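Local coordinates for protein glycosyl hydrolase family 26 (Bacteroides ovatus, PDB 4ZXO) that hydrolyses beta-mannans, probably galactomannan among them, as a GH26 beta-mannanase that is likely endo-acting and retaining, at residues Glu67-Gly72 with Leu136-Arg141; Trp102-Pro107 with Arg162-His167; Arg141-Leu146 with Arg196-Asn201; Met61-Gly66 with Ile98-His103. All coordinates share one frame; numbering follows the deposited sequence.

Contact 1 (Glu67-Gly72 with Leu136-Arg141)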
loop_
_atom_site.group_PDB
_atom_site.type_symbol
_atom_site.label_atom_id
_atom_site.label_comp_id
_atom_site.label_asym_id
_atom_site.label_seq_id
_atom_site.Cartn_x
_atom_site.Cartn_y
_atom_site.Cartn_z
ATOM N N GLU A 67 10.650 -9.008 6.740
ATOM C CA GLU A 67 11.953 -9.486 7.292
ATOM C C GLU A 67 12.720 -8.410 8.030
ATOM O O GLU A 67 13.744 -8.712 8.627
ATOM C CB GLU A 67 12.846 -10.167 6.231
ATOM C CG GLU A 67 12.143 -11.377 5.615
ATOM C CD GLU A 67 13.060 -12.227 4.774
ATOM O OE1 GLU A 67 14.307 -12.080 4.825
ATOM O OE2 GLU A 67 12.551 -13.101 4.074
ATOM N N ILE A 68 12.222 -7.174 8.119
ATOM C CA ILE A 68 12.880 -6.225 9.023
ATOM C C ILE A 68 12.871 -6.770 10.428
ATOM O O ILE A 68 13.834 -6.531 11.205
ATOM C CB ILE A 68 12.248 -4.804 8.948
ATOM C CG1 ILE A 68 13.270 -3.748 9.500
ATOM C CG2 ILE A 68 10.878 -4.768 9.684
ATOM C CD1 ILE A 68 13.017 -2.374 9.006
ATOM N N GLU A 69 11.841 -7.546 10.758
ATOM C CA GLU A 69 11.697 -8.116 12.099
ATOM C C GLU A 69 12.813 -9.097 12.438
ATOM O O GLU A 69 13.001 -9.421 13.638
ATOM C CB GLU A 69 10.355 -8.837 12.219
ATOM C CG GLU A 69 10.097 -9.957 11.173
ATOM C CD GLU A 69 9.594 -9.464 9.812
ATOM O OE1 GLU A 69 9.600 -8.242 9.546
ATOM O OE2 GLU A 69 9.233 -10.350 8.974
ATOM N N LEU A 70 13.476 -9.644 11.401
ATOM C CA LEU A 70 14.597 -10.575 11.613
ATOM C C LEU A 70 15.910 -9.880 11.910
ATOM O O LEU A 70 16.910 -10.543 12.209
ATOM C CB LEU A 70 14.782 -11.452 10.420
ATOM C CG LEU A 70 13.555 -12.275 10.031
ATOM C CD1 LEU A 70 13.860 -13.228 8.859
ATOM C CD2 LEU A 70 13.017 -13.112 11.166
ATOM N N GLY A 71 15.948 -8.570 11.857
ATOM C CA GLY A 71 17.187 -7.857 12.224
ATOM C C GLY A 71 18.299 -7.858 11.177
ATOM O O GLY A 71 19.447 -7.463 11.465
ATOM N N GLY A 72 17.977 -8.315 9.964
ATOM C CA GLY A 72 18.952 -8.342 8.879
ATOM C C GLY A 72 18.974 -7.085 8.055
ATOM O O GLY A 72 18.362 -6.074 8.412
ATOM N N LEU A 136 5.772 -7.851 19.782
ATOM C CA LEU A 136 5.913 -6.437 20.051
ATOM C C LEU A 136 7.341 -5.974 19.657
ATOM O O LEU A 136 7.492 -4.844 19.184
ATOM C CB LEU A 136 5.609 -6.096 21.521
ATOM C CG LEU A 136 4.207 -6.422 21.994
ATOM C CD1 LEU A 136 4.039 -5.941 23.427
ATOM C CD2 LEU A 136 3.181 -5.756 21.139
ATOM N N GLU A 137 8.361 -6.813 19.850
ATOM C CA GLU A 137 9.733 -6.478 19.433
ATOM C C GLU A 137 9.770 -6.301 17.896
ATOM O O GLU A 137 10.413 -5.384 17.397
ATOM C CB GLU A 137 10.682 -7.581 19.907
ATOM C CG GLU A 137 12.135 -7.416 19.490
ATOM C CD GLU A 137 12.596 -8.623 18.697
ATOM O OE1 GLU A 137 12.658 -9.800 19.226
ATOM O OE2 GLU A 137 12.871 -8.386 17.510
ATOM N N TRP A 138 9.045 -7.172 17.184
ATOM C CA TRP A 138 8.977 -7.093 15.717
ATOM C C TRP A 138 8.333 -5.782 15.277
ATOM O O TRP A 138 8.837 -5.122 14.396
ATOM C CB TRP A 138 8.201 -8.288 15.147
ATOM C CG TRP A 138 9.029 -9.576 15.186
ATOM C CD1 TRP A 138 10.232 -9.799 15.815
ATOM C CD2 TRP A 138 8.691 -10.759 14.510
ATOM N NE1 TRP A 138 10.657 -11.085 15.551
ATOM C CE2 TRP A 138 9.737 -11.688 14.727
ATOM C CE3 TRP A 138 7.611 -11.103 13.675
ATOM C CZ2 TRP A 138 9.732 -12.971 14.169
ATOM C CZ3 TRP A 138 7.571 -12.405 13.117
ATOM C CH2 TRP A 138 8.647 -13.321 13.352
ATOM N N ILE A 139 7.237 -5.392 15.932
ATOM C CA ILE A 139 6.579 -4.151 15.583
ATOM C C ILE A 139 7.550 -2.982 15.904
ATOM O O ILE A 139 7.630 -2.040 15.127
ATOM C CB ILE A 139 5.253 -3.990 16.299
ATOM C CG1 ILE A 139 4.238 -5.059 15.808
ATOM C CG2 ILE A 139 4.667 -2.592 16.064
ATOM C CD1 ILE A 139 3.026 -5.279 16.803
ATOM N N ASP A 140 8.309 -3.073 16.994
ATOM C CA ASP A 140 9.233 -2.025 17.377
ATOM C C ASP A 140 10.323 -1.884 16.323
ATOM O O ASP A 140 10.829 -0.788 16.089
ATOM C CB ASP A 140 9.864 -2.318 18.761
ATOM C CG ASP A 140 8.908 -2.064 19.893
ATOM O OD1 ASP A 140 7.770 -1.559 19.664
ATOM O OD2 ASP A 140 9.329 -2.252 21.054
ATOM N N ARG A 141 10.668 -2.980 15.658
ATOM C CA ARG A 141 11.685 -2.932 14.591
ATOM C C ARG A 141 11.141 -2.167 13.400
ATOM O O ARG A 141 11.849 -1.342 12.787
ATOM C CB ARG A 141 12.139 -4.371 14.178
ATOM C CG ARG A 141 13.052 -5.023 15.289
ATOM C CD ARG A 141 13.437 -6.526 15.114
ATOM N NE ARG A 141 14.765 -6.734 15.702
ATOM C CZ ARG A 141 15.345 -7.913 15.917
ATOM N NH1 ARG A 141 16.579 -7.930 16.419
ATOM N NH2 ARG A 141 14.718 -9.072 15.620
#
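One face of the Trp138 indole carries the CB of Glu69, which stands 3.5 Å from the centroid of the five-membered ring in a CH-pi contact 19° off the ring normal, while Glu137 OE2 lies at the edge of the same ring. The guanidinium of Arg141 is covered on both faces: Glu137 CD lies over one toward the rim, and Gly71 CA sits over the centre of the other. Glu69 CG, turned between the backbone N and carbonyl carbon (chi1 56°), continues across the indole to 3.7 Å from Trp138 CE3, and the carboxylate beyond it is bound by Trp102 and Arg105. Arg141 NH2 donates to Glu69 O at 2.6 Å, rising above the carbonyl plane with a bent N-H...O angle of 138°. The same NH2 forms a salt bridge with Glu137 OE2 (2.7 Å), one turn earlier on helix 132-147. A single nitrogen thus ties the helix to the 3-10 turn 68-70, and the nearby carboxylate probably offsets the arginine's charge where it meets a neutral carbonyl.

Contact 2 (Trp102-Pro107 with Arg162-His167)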
loop_
_atom_site.group_PDB
_atom_site.type_symbol
_atom_site.label_atom_id
_atom_site.label_comp_id
_atom_site.label_asym_id
_atom_site.label_seq_id
_atom_site.Cartn_x
_atom_site.Cartn_y
_atom_site.Cartn_z
ATOM N N TRP A 102 3.869 -4.940 4.715
ATOM C CA TRP A 102 4.692 -5.714 5.653
ATOM C C TRP A 102 4.357 -7.180 5.528
ATOM O O TRP A 102 3.477 -7.698 6.269
ATOM C CB TRP A 102 4.427 -5.238 7.119
ATOM C CG TRP A 102 5.419 -5.769 8.119
ATOM C CD1 TRP A 102 6.684 -6.261 7.873
ATOM C CD2 TRP A 102 5.230 -5.828 9.531
ATOM N NE1 TRP A 102 7.272 -6.647 9.066
ATOM C CE2 TRP A 102 6.401 -6.398 10.091
ATOM C CE3 TRP A 102 4.165 -5.495 10.368
ATOM C CZ2 TRP A 102 6.558 -6.625 11.464
ATOM C CZ3 TRP A 102 4.319 -5.699 11.755
ATOM C CH2 TRP A 102 5.531 -6.258 12.299
ATOM N N HIS A 103 5.050 -7.861 4.616
ATOM C CA HIS A 103 4.871 -9.310 4.539
ATOM C C HIS A 103 5.742 -9.975 5.640
ATOM O O HIS A 103 6.849 -10.534 5.383
ATOM C CB HIS A 103 5.239 -9.832 3.139
ATOM C CG HIS A 103 4.205 -9.549 2.104
ATOM N ND1 HIS A 103 4.057 -8.313 1.499
ATOM C CD2 HIS A 103 3.318 -10.373 1.500
ATOM C CE1 HIS A 103 3.106 -8.395 0.574
ATOM N NE2 HIS A 103 2.635 -9.630 0.566
ATOM N N VAL A 104 5.228 -9.886 6.862
ATOM C CA VAL A 104 5.964 -10.292 8.056
ATOM C C VAL A 104 6.010 -11.813 8.185
ATOM O O VAL A 104 5.049 -12.536 7.829
ATOM C CB VAL A 104 5.298 -9.641 9.299
ATOM C CG1 VAL A 104 3.772 -9.932 9.369
ATOM C CG2 VAL A 104 5.975 -9.940 10.636
ATOM N N ARG A 105 7.152 -12.282 8.686
ATOM C CA ARG A 105 7.351 -13.696 8.930
ATOM C C ARG A 105 6.326 -14.239 9.940
ATOM O O ARG A 105 5.666 -13.486 10.697
ATOM C CB ARG A 105 8.775 -13.931 9.480
ATOM C CG ARG A 105 9.914 -13.474 8.593
ATOM C CD ARG A 105 10.103 -14.271 7.312
ATOM N NE ARG A 105 10.489 -15.670 7.600
ATOM C CZ ARG A 105 10.807 -16.554 6.670
ATOM N NH1 ARG A 105 10.857 -16.204 5.412
ATOM N NH2 ARG A 105 11.119 -17.804 7.012
ATOM N N ASN A 106 6.234 -15.562 9.963
ATOM C CA ASN A 106 5.334 -16.263 10.873
ATOM C C ASN A 106 6.055 -16.419 12.212
ATOM O O ASN A 106 7.056 -17.165 12.276
ATOM C CB ASN A 106 4.989 -17.614 10.257
ATOM C CG ASN A 106 3.972 -18.397 11.049
ATOM O OD1 ASN A 106 4.037 -18.460 12.258
ATOM N ND2 ASN A 106 3.020 -18.993 10.361
ATOM N N PRO A 107 5.564 -15.749 13.273
ATOM C CA PRO A 107 6.325 -15.762 14.544
ATOM C C PRO A 107 6.233 -17.083 15.315
ATOM O O PRO A 107 7.026 -17.294 16.242
ATOM C CB PRO A 107 5.691 -14.621 15.356
ATOM C CG PRO A 107 4.257 -14.503 14.810
ATOM C CD PRO A 107 4.401 -14.838 13.292
ATOM N N ARG A 162 0.580 -0.153 5.682
ATOM C CA ARG A 162 -0.551 -1.031 5.335
ATOM C C ARG A 162 -0.253 -2.450 5.748
ATOM O O ARG A 162 -0.078 -3.329 4.879
ATOM C CB ARG A 162 -0.779 -0.927 3.797
ATOM C CG ARG A 162 -2.014 -1.583 3.306
ATOM C CD ARG A 162 -2.195 -1.295 1.817
ATOM N NE ARG A 162 -1.126 -1.853 1.005
ATOM C CZ ARG A 162 -1.190 -3.059 0.394
ATOM N NH1 ARG A 162 -2.238 -3.879 0.606
ATOM N NH2 ARG A 162 -0.169 -3.488 -0.360
ATOM N N PRO A 163 -0.181 -2.724 7.046
ATOM C CA PRO A 163 0.136 -4.074 7.510
ATOM C C PRO A 163 -1.140 -4.949 7.480
ATOM O O PRO A 163 -2.241 -4.413 7.319
ATOM C CB PRO A 163 0.589 -3.838 8.964
ATOM C CG PRO A 163 -0.306 -2.680 9.396
ATOM C CD PRO A 163 -0.274 -1.766 8.171
ATOM N N TRP A 164 -0.989 -6.252 7.669
ATOM C CA TRP A 164 -2.150 -7.135 7.931
ATOM C C TRP A 164 -3.157 -7.080 6.793
ATOM O O TRP A 164 -4.383 -7.096 6.991
ATOM C CB TRP A 164 -2.859 -6.761 9.252
ATOM C CG TRP A 164 -1.907 -6.528 10.416
ATOM C CD1 TRP A 164 -1.817 -5.392 11.195
ATOM C CD2 TRP A 164 -0.872 -7.416 10.882
ATOM N NE1 TRP A 164 -0.806 -5.526 12.114
ATOM C CE2 TRP A 164 -0.204 -6.748 11.947
ATOM C CE3 TRP A 164 -0.423 -8.698 10.481
ATOM C CZ2 TRP A 164 0.845 -7.338 12.652
ATOM C CZ3 TRP A 164 0.631 -9.274 11.183
ATOM C CH2 TRP A 164 1.261 -8.580 12.232
ATOM N N HIS A 165 -2.641 -7.015 5.581
ATOM C CA HIS A 165 -3.501 -6.834 4.406
ATOM C C HIS A 165 -4.189 -8.144 3.952
ATOM O O HIS A 165 -3.815 -9.250 4.341
ATOM C CB HIS A 165 -2.663 -6.194 3.273
ATOM C CG HIS A 165 -1.584 -7.065 2.720
ATOM N ND1 HIS A 165 -0.535 -7.556 3.478
ATOM C CD2 HIS A 165 -1.340 -7.442 1.435
ATOM C CE1 HIS A 165 0.271 -8.246 2.685
ATOM N NE2 HIS A 165 -0.188 -8.174 1.437
ATOM N N GLU A 166 -5.199 -7.993 3.122
ATOM C CA GLU A 166 -5.841 -9.143 2.467
ATOM C C GLU A 166 -6.349 -10.077 3.521
ATOM O O GLU A 166 -6.309 -11.323 3.385
ATOM C CB GLU A 166 -4.891 -9.840 1.468
ATOM C CG GLU A 166 -4.679 -8.909 0.276
ATOM C CD GLU A 166 -3.646 -9.306 -0.718
ATOM O OE1 GLU A 166 -3.221 -10.458 -0.712
ATOM O OE2 GLU A 166 -3.269 -8.430 -1.563
ATOM N N HIS A 167 -6.933 -9.489 4.577
ATOM C CA HIS A 167 -7.261 -10.319 5.738
ATOM C C HIS A 167 -8.562 -11.089 5.606
ATOM O O HIS A 167 -8.876 -11.929 6.482
ATOM C CB HIS A 167 -7.323 -9.449 6.989
ATOM C CG HIS A 167 -8.479 -8.525 6.988
ATOM N ND1 HIS A 167 -8.441 -7.285 6.366
ATOM C CD2 HIS A 167 -9.721 -8.664 7.516
ATOM C CE1 HIS A 167 -9.623 -6.710 6.514
ATOM N NE2 HIS A 167 -10.417 -7.529 7.195
HETATM O O HOH W 1 1.183 -5.671 4.743
HETATM O O HOH W 2 1.588 -7.151 8.277
#
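His103 presents one ring face to the edge of His165, CE1 of His165 lying 3.4 Å above that ring plane and displaced toward its rim. The planes are 75° apart and the centroids 4.6 Å, an offset edge-to-face pair in which the two NE2 atoms, of His103 and His165, approach to 3.3 Å. CG of His103 lies anti to its carbonyl carbon (chi1 -76°), and ND1 of the ring is engaged by Asp64, which fixes the face that receives the edge. An alanine in place of His103 would probably leave the His165 edge without its aromatic face and Asp64 without one of its donors. Farther along, Trp102 and Trp164 lie side by side and point the same way, their six-membered rings inclined at 56°, with Trp102 CZ3 3.9 Å from Trp164 CZ2. Val104 CG1 packs against Trp164 CZ3 at 3.7 Å, and Pro163 CB meets the edge of the Trp102 ring. Two waters satisfy buried backbone groups: one accepts from Trp102 N (2.8 Å) and donates to Arg162 O, the other donates to Trp102 O and accepts from Trp164 N. The contact joins the loops that follow the adjacent parallel strands 97-101 and 159-162, with Trp102 and Val104 backed by helix 132-147 and Arg162 salt-bridged to Asp235 and Glu270 on strands farther round the barrel.

Contact 3 (Arg141-Leu146 with Arg196-Asn201)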
loop_
_atom_site.group_PDB
_atom_site.type_symbol
_atom_site.label_atom_id
_atom_site.label_comp_id
_atom_site.label_asym_id
_atom_site.label_seq_id
_atom_site.Cartn_x
_atom_site.Cartn_y
_atom_site.Cartn_z
ATOM N N ARG A 141 10.668 -2.980 15.658
ATOM C CA ARG A 141 11.685 -2.932 14.591
ATOM C C ARG A 141 11.141 -2.167 13.400
ATOM O O ARG A 141 11.849 -1.342 12.787
ATOM C CB ARG A 141 12.139 -4.371 14.178
ATOM C CG ARG A 141 13.052 -5.023 15.289
ATOM C CD ARG A 141 13.437 -6.526 15.114
ATOM N NE ARG A 141 14.765 -6.734 15.702
ATOM C CZ ARG A 141 15.345 -7.913 15.917
ATOM N NH1 ARG A 141 16.579 -7.930 16.419
ATOM N NH2 ARG A 141 14.718 -9.072 15.620
ATOM N N VAL A 142 9.875 -2.402 13.062
ATOM C CA VAL A 142 9.200 -1.535 12.081
ATOM C C VAL A 142 9.177 -0.073 12.551
ATOM O O VAL A 142 9.487 0.856 11.786
ATOM C CB VAL A 142 7.743 -2.016 11.847
ATOM C CG1 VAL A 142 6.947 -0.952 11.041
ATOM C CG2 VAL A 142 7.759 -3.368 11.117
ATOM N N ALA A 143 8.817 0.154 13.819
ATOM C CA ALA A 143 8.770 1.538 14.333
ATOM C C ALA A 143 10.124 2.258 14.165
ATOM O O ALA A 143 10.192 3.414 13.670
ATOM C CB ALA A 143 8.331 1.533 15.801
ATOM N N ASP A 144 11.205 1.567 14.532
ATOM C CA ASP A 144 12.529 2.177 14.401
ATOM C C ASP A 144 12.888 2.508 12.936
ATOM O O ASP A 144 13.490 3.573 12.666
ATOM C CB ASP A 144 13.595 1.251 14.957
ATOM C CG ASP A 144 13.584 1.172 16.464
ATOM O OD1 ASP A 144 13.012 2.073 17.119
ATOM O OD2 ASP A 144 14.159 0.196 16.980
ATOM N N PHE A 145 12.480 1.646 11.990
ATOM C CA PHE A 145 12.701 1.976 10.592
ATOM C C PHE A 145 11.901 3.222 10.198
ATOM O O PHE A 145 12.419 4.126 9.552
ATOM C CB PHE A 145 12.341 0.819 9.687
ATOM C CG PHE A 145 12.622 1.124 8.256
ATOM C CD1 PHE A 145 13.900 1.051 7.768
ATOM C CD2 PHE A 145 11.616 1.499 7.395
ATOM C CE1 PHE A 145 14.165 1.349 6.421
ATOM C CE2 PHE A 145 11.872 1.792 6.044
ATOM C CZ PHE A 145 13.152 1.722 5.578
ATOM N N LEU A 146 10.635 3.271 10.575
ATOM C CA LEU A 146 9.798 4.424 10.242
ATOM C C LEU A 146 10.368 5.748 10.785
ATOM O O LEU A 146 10.276 6.800 10.143
ATOM C CB LEU A 146 8.380 4.197 10.776
ATOM C CG LEU A 146 7.642 3.030 10.065
ATOM C CD1 LEU A 146 6.261 2.788 10.661
ATOM C CD2 LEU A 146 7.525 3.234 8.545
ATOM N N ARG A 196 2.597 4.201 18.521
ATOM C CA ARG A 196 2.392 5.422 19.326
ATOM C C ARG A 196 3.380 5.589 20.477
ATOM O O ARG A 196 3.862 6.696 20.734
ATOM C CB ARG A 196 0.995 5.467 19.912
ATOM C CG ARG A 196 -0.087 5.690 18.900
ATOM C CD ARG A 196 -1.424 5.632 19.579
ATOM N NE ARG A 196 -1.628 6.798 20.429
ATOM C CZ ARG A 196 -2.442 6.796 21.462
ATOM N NH1 ARG A 196 -3.093 5.666 21.767
ATOM N NH2 ARG A 196 -2.582 7.905 22.190
ATOM N N LEU A 197 3.654 4.495 21.176
ATOM C CA LEU A 197 4.609 4.557 22.269
ATOM C C LEU A 197 5.976 5.018 21.779
ATOM O O LEU A 197 6.647 5.791 22.463
ATOM C CB LEU A 197 4.749 3.207 22.943
ATOM C CG LEU A 197 3.729 2.748 23.971
ATOM C CD1 LEU A 197 3.879 1.256 24.215
ATOM C CD2 LEU A 197 3.894 3.503 25.267
ATOM N N LYS A 198 6.361 4.548 20.585
ATOM C CA LYS A 198 7.657 4.872 19.982
ATOM C C LYS A 198 7.709 6.301 19.443
ATOM O O LYS A 198 8.776 6.778 19.037
ATOM C CB LYS A 198 7.973 3.887 18.817
ATOM C CG LYS A 198 8.045 2.375 19.150
ATOM C CD LYS A 198 9.303 1.894 19.825
ATOM C CE LYS A 198 10.461 1.739 18.878
ATOM N NZ LYS A 198 11.712 1.571 19.672
ATOM N N GLY A 199 6.560 6.980 19.386
ATOM C CA GLY A 199 6.487 8.321 18.837
ATOM C C GLY A 199 6.526 8.316 17.331
ATOM O O GLY A 199 7.027 9.269 16.701
ATOM N N VAL A 200 6.004 7.241 16.729
ATOM C CA VAL A 200 5.959 7.194 15.266
ATOM C C VAL A 200 4.809 8.079 14.766
ATOM O O VAL A 200 3.757 7.594 14.404
ATOM C CB VAL A 200 5.784 5.753 14.748
ATOM C CG1 VAL A 200 5.875 5.740 13.246
ATOM C CG2 VAL A 200 6.916 4.881 15.277
ATOM N N ASN A 201 5.038 9.365 14.647
ATOM C CA ASN A 201 3.983 10.313 14.333
ATOM C C ASN A 201 3.878 10.627 12.860
ATOM O O ASN A 201 3.165 11.534 12.451
ATOM C CB ASN A 201 4.212 11.596 15.147
ATOM C CG ASN A 201 4.186 11.334 16.608
ATOM O OD1 ASN A 201 3.529 10.389 17.078
ATOM N ND2 ASN A 201 4.902 12.150 17.361
#
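Asp144 OD1 receives the ammonium of Lys198 in a salt bridge, with NZ of Lys198 2.9 Å from that oxygen. The donor arrives on the syn side, 26° out of the carboxylate plane. Bends at chi2 (-77°) and chi3 (-78°) curl the lysine chain, whose methylenes pass over Ala143: CG of Lys198 lies 3.5 Å from CB of Ala143, tighter than usual for two carbons. Deeper in the contact, Val200 spreads its two methyls over the helix, CG2 at 3.7 Å from Ala143 CB and CG1 at 3.8 Å from Leu146 CB, and the side chains of Val200 and Leu146 cross at about a right angle. Gly199, the first residue to leave helical angles, takes positive phi in a Schellman motif after helix 181-197. Leu195 of that helix joins Ala143, Leu146 and Val200. The alanine methyl is probably small enough for the lysine chain to lie against helix 132-147, and the contact grades from a buried apolar patch to an ion pair at the exposed Asp144, where solvent probably weakens the pull of the charges.

Contact 4 (Met61-Gly66 with Ile98-His103)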
loop_
_atom_site.group_PDB
_atom_site.type_symbol
_atom_site.label_atom_id
_atom_site.label_comp_id
_atom_site.label_asym_id
_atom_site.label_seq_id
_atom_site.Cartn_x
_atom_site.Cartn_y
_atom_site.Cartn_z
ATOM N N MET A 61 4.852 5.561 -4.437
ATOM C CA MET A 61 5.721 4.383 -4.501
ATOM C C MET A 61 5.524 3.596 -3.247
ATOM O O MET A 61 5.334 4.179 -2.173
ATOM C CB MET A 61 7.178 4.788 -4.618
ATOM C CG MET A 61 7.469 5.384 -5.980
ATOM S SD MET A 61 9.163 5.978 -6.081
ATOM C CE MET A 61 9.073 6.862 -7.653
ATOM N N SER A 62 5.483 2.274 -3.378
ATOM C CA SER A 62 5.406 1.440 -2.167
ATOM C C SER A 62 6.576 0.492 -2.134
ATOM O O SER A 62 7.184 0.150 -3.160
ATOM C CB SER A 62 4.051 0.656 -2.082
ATOM O OG SER A 62 3.848 -0.165 -3.213
ATOM N N PHE A 63 6.866 0.040 -0.929
ATOM C CA PHE A 63 7.950 -0.896 -0.689
ATOM C C PHE A 63 7.502 -1.802 0.441
ATOM O O PHE A 63 6.497 -1.521 1.087
ATOM C CB PHE A 63 9.279 -0.181 -0.329
ATOM C CG PHE A 63 9.677 0.914 -1.305
ATOM C CD1 PHE A 63 10.423 0.618 -2.460
ATOM C CD2 PHE A 63 9.273 2.219 -1.075
ATOM C CE1 PHE A 63 10.750 1.614 -3.342
ATOM C CE2 PHE A 63 9.609 3.262 -1.945
ATOM C CZ PHE A 63 10.346 2.954 -3.099
ATOM N N ASP A 64 8.255 -2.866 0.706
ATOM C CA ASP A 64 7.831 -3.833 1.741
ATOM C C ASP A 64 8.861 -3.945 2.826
ATOM O O ASP A 64 10.067 -3.915 2.565
ATOM C CB ASP A 64 7.567 -5.191 1.103
ATOM C CG ASP A 64 6.591 -6.041 1.936
ATOM O OD1 ASP A 64 5.375 -5.952 1.654
ATOM O OD2 ASP A 64 7.007 -6.701 2.924
ATOM N N LEU A 65 8.371 -4.029 4.065
ATOM C CA LEU A 65 9.261 -4.173 5.226
ATOM C C LEU A 65 9.428 -5.631 5.696
ATOM O O LEU A 65 10.105 -5.879 6.680
ATOM C CB LEU A 65 8.779 -3.312 6.380
ATOM C CG LEU A 65 8.741 -1.834 6.078
ATOM C CD1 LEU A 65 8.298 -1.038 7.322
ATOM C CD2 LEU A 65 10.096 -1.312 5.496
ATOM N N GLY A 66 8.863 -6.587 4.964
ATOM C CA GLY A 66 8.981 -7.978 5.361
ATOM C C GLY A 66 10.428 -8.359 5.591
ATOM O O GLY A 66 11.306 -8.071 4.752
ATOM N N ILE A 98 4.598 7.910 -0.212
ATOM C CA ILE A 98 5.131 6.588 0.070
ATOM C C ILE A 98 4.173 5.725 0.840
ATOM O O ILE A 98 3.553 6.181 1.764
ATOM C CB ILE A 98 6.466 6.698 0.881
ATOM C CG1 ILE A 98 7.535 7.466 0.100
ATOM C CG2 ILE A 98 7.000 5.292 1.329
ATOM C CD1 ILE A 98 7.584 8.965 0.400
ATOM N N SER A 99 4.044 4.461 0.425
ATOM C CA SER A 99 3.312 3.489 1.222
ATOM C C SER A 99 4.197 2.290 1.513
ATOM O O SER A 99 5.105 1.972 0.727
ATOM C CB SER A 99 2.036 3.039 0.492
ATOM O OG SER A 99 1.296 2.140 1.327
ATOM N N LEU A 100 4.012 1.658 2.664
ATOM C CA LEU A 100 4.815 0.471 3.022
ATOM C C LEU A 100 3.893 -0.668 3.418
ATOM O O LEU A 100 2.995 -0.451 4.271
ATOM C CB LEU A 100 5.750 0.776 4.204
ATOM C CG LEU A 100 6.779 1.844 3.835
ATOM C CD1 LEU A 100 7.507 2.268 5.121
ATOM C CD2 LEU A 100 7.817 1.323 2.838
ATOM N N SER A 101 4.083 -1.829 2.816
ATOM C CA SER A 101 3.404 -3.022 3.277
ATOM C C SER A 101 4.363 -3.855 4.132
ATOM O O SER A 101 5.539 -3.501 4.274
ATOM C CB SER A 101 2.873 -3.835 2.089
ATOM O OG SER A 101 3.871 -3.943 1.099
ATOM N N TRP A 102 3.869 -4.940 4.715
ATOM C CA TRP A 102 4.692 -5.714 5.653
ATOM C C TRP A 102 4.357 -7.180 5.528
ATOM O O TRP A 102 3.477 -7.698 6.269
ATOM C CB TRP A 102 4.427 -5.238 7.119
ATOM C CG TRP A 102 5.419 -5.769 8.119
ATOM C CD1 TRP A 102 6.684 -6.261 7.873
ATOM C CD2 TRP A 102 5.230 -5.828 9.531
ATOM N NE1 TRP A 102 7.272 -6.647 9.066
ATOM C CE2 TRP A 102 6.401 -6.398 10.091
ATOM C CE3 TRP A 102 4.165 -5.495 10.368
ATOM C CZ2 TRP A 102 6.558 -6.625 11.464
ATOM C CZ3 TRP A 102 4.319 -5.699 11.755
ATOM C CH2 TRP A 102 5.531 -6.258 12.299
ATOM N N HIS A 103 5.050 -7.861 4.616
ATOM C CA HIS A 103 4.871 -9.310 4.539
ATOM C C HIS A 103 5.742 -9.975 5.640
ATOM O O HIS A 103 6.849 -10.534 5.383
ATOM C CB HIS A 103 5.239 -9.832 3.139
ATOM C CG HIS A 103 4.205 -9.549 2.104
ATOM N ND1 HIS A 103 4.057 -8.313 1.499
ATOM C CD2 HIS A 103 3.318 -10.373 1.500
ATOM C CE1 HIS A 103 3.106 -8.395 0.574
ATOM N NE2 HIS A 103 2.635 -9.630 0.566
#
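CG of Asp64 lies anti to the backbone N (chi1 -156°), on the face of the sheet shared with Ser101, whose OG is tucked over its own backbone (chi1 46°) and meets the carboxylate. Four donors grip this buried group. OD1 of Asp64 accepts from Ser101 OG at 2.6 Å and from His103 ND1 at 2.7 Å, the two approaching from opposite faces of its plane; His103 ND1 comes from above the carboxylate, while OD1 lies in the plane of the imidazole. OD2 of Asp64 uses its syn lone pair for His103 N at 2.8 Å, and also accepts from Gly66 N, closing an Asx turn. An alanine in place of Asp64 would probably leave these donors without their acceptor and the imidazole less firmly fixed in its rotation. Along the strands the backbones pair in parallel, Ser101 N donating to Phe63 O at 3.0 Å and Leu65 N to Ser101 O at 2.9 Å. On the opposite face from Asp64, Leu100 CD2 meets Phe63 CB at 3.8 Å, with helix 81-93 packed over Phe63. Strand 60-64, helix 81-93 and strand 97-101 form a beta-alpha-beta unit of the TIM barrel of this glycosyl hydrolase family.

The four contacts run from the strands of the barrel out to its surrounding helices. Contact 4, nearest the chain's centre, and contact 2 are wholly buried. They share Trp102 and His103: strands pair in the first, and the loops that follow strands meet in the second, so a regular backbone ladder gives way to aromatic packing and bridging waters. Contacts 1 and 3 lie farther out and both use helix 132-147, with Arg141 active in contact 1 alone; one joins the helix to a loop, the other to the end of helix 181-197, and contact 3 is largely buried apart from its ion pair. Glu69 links contact 1 to contact 2 through Trp102 and Arg105, while Val142 of segment 141-146 packs on Trp102.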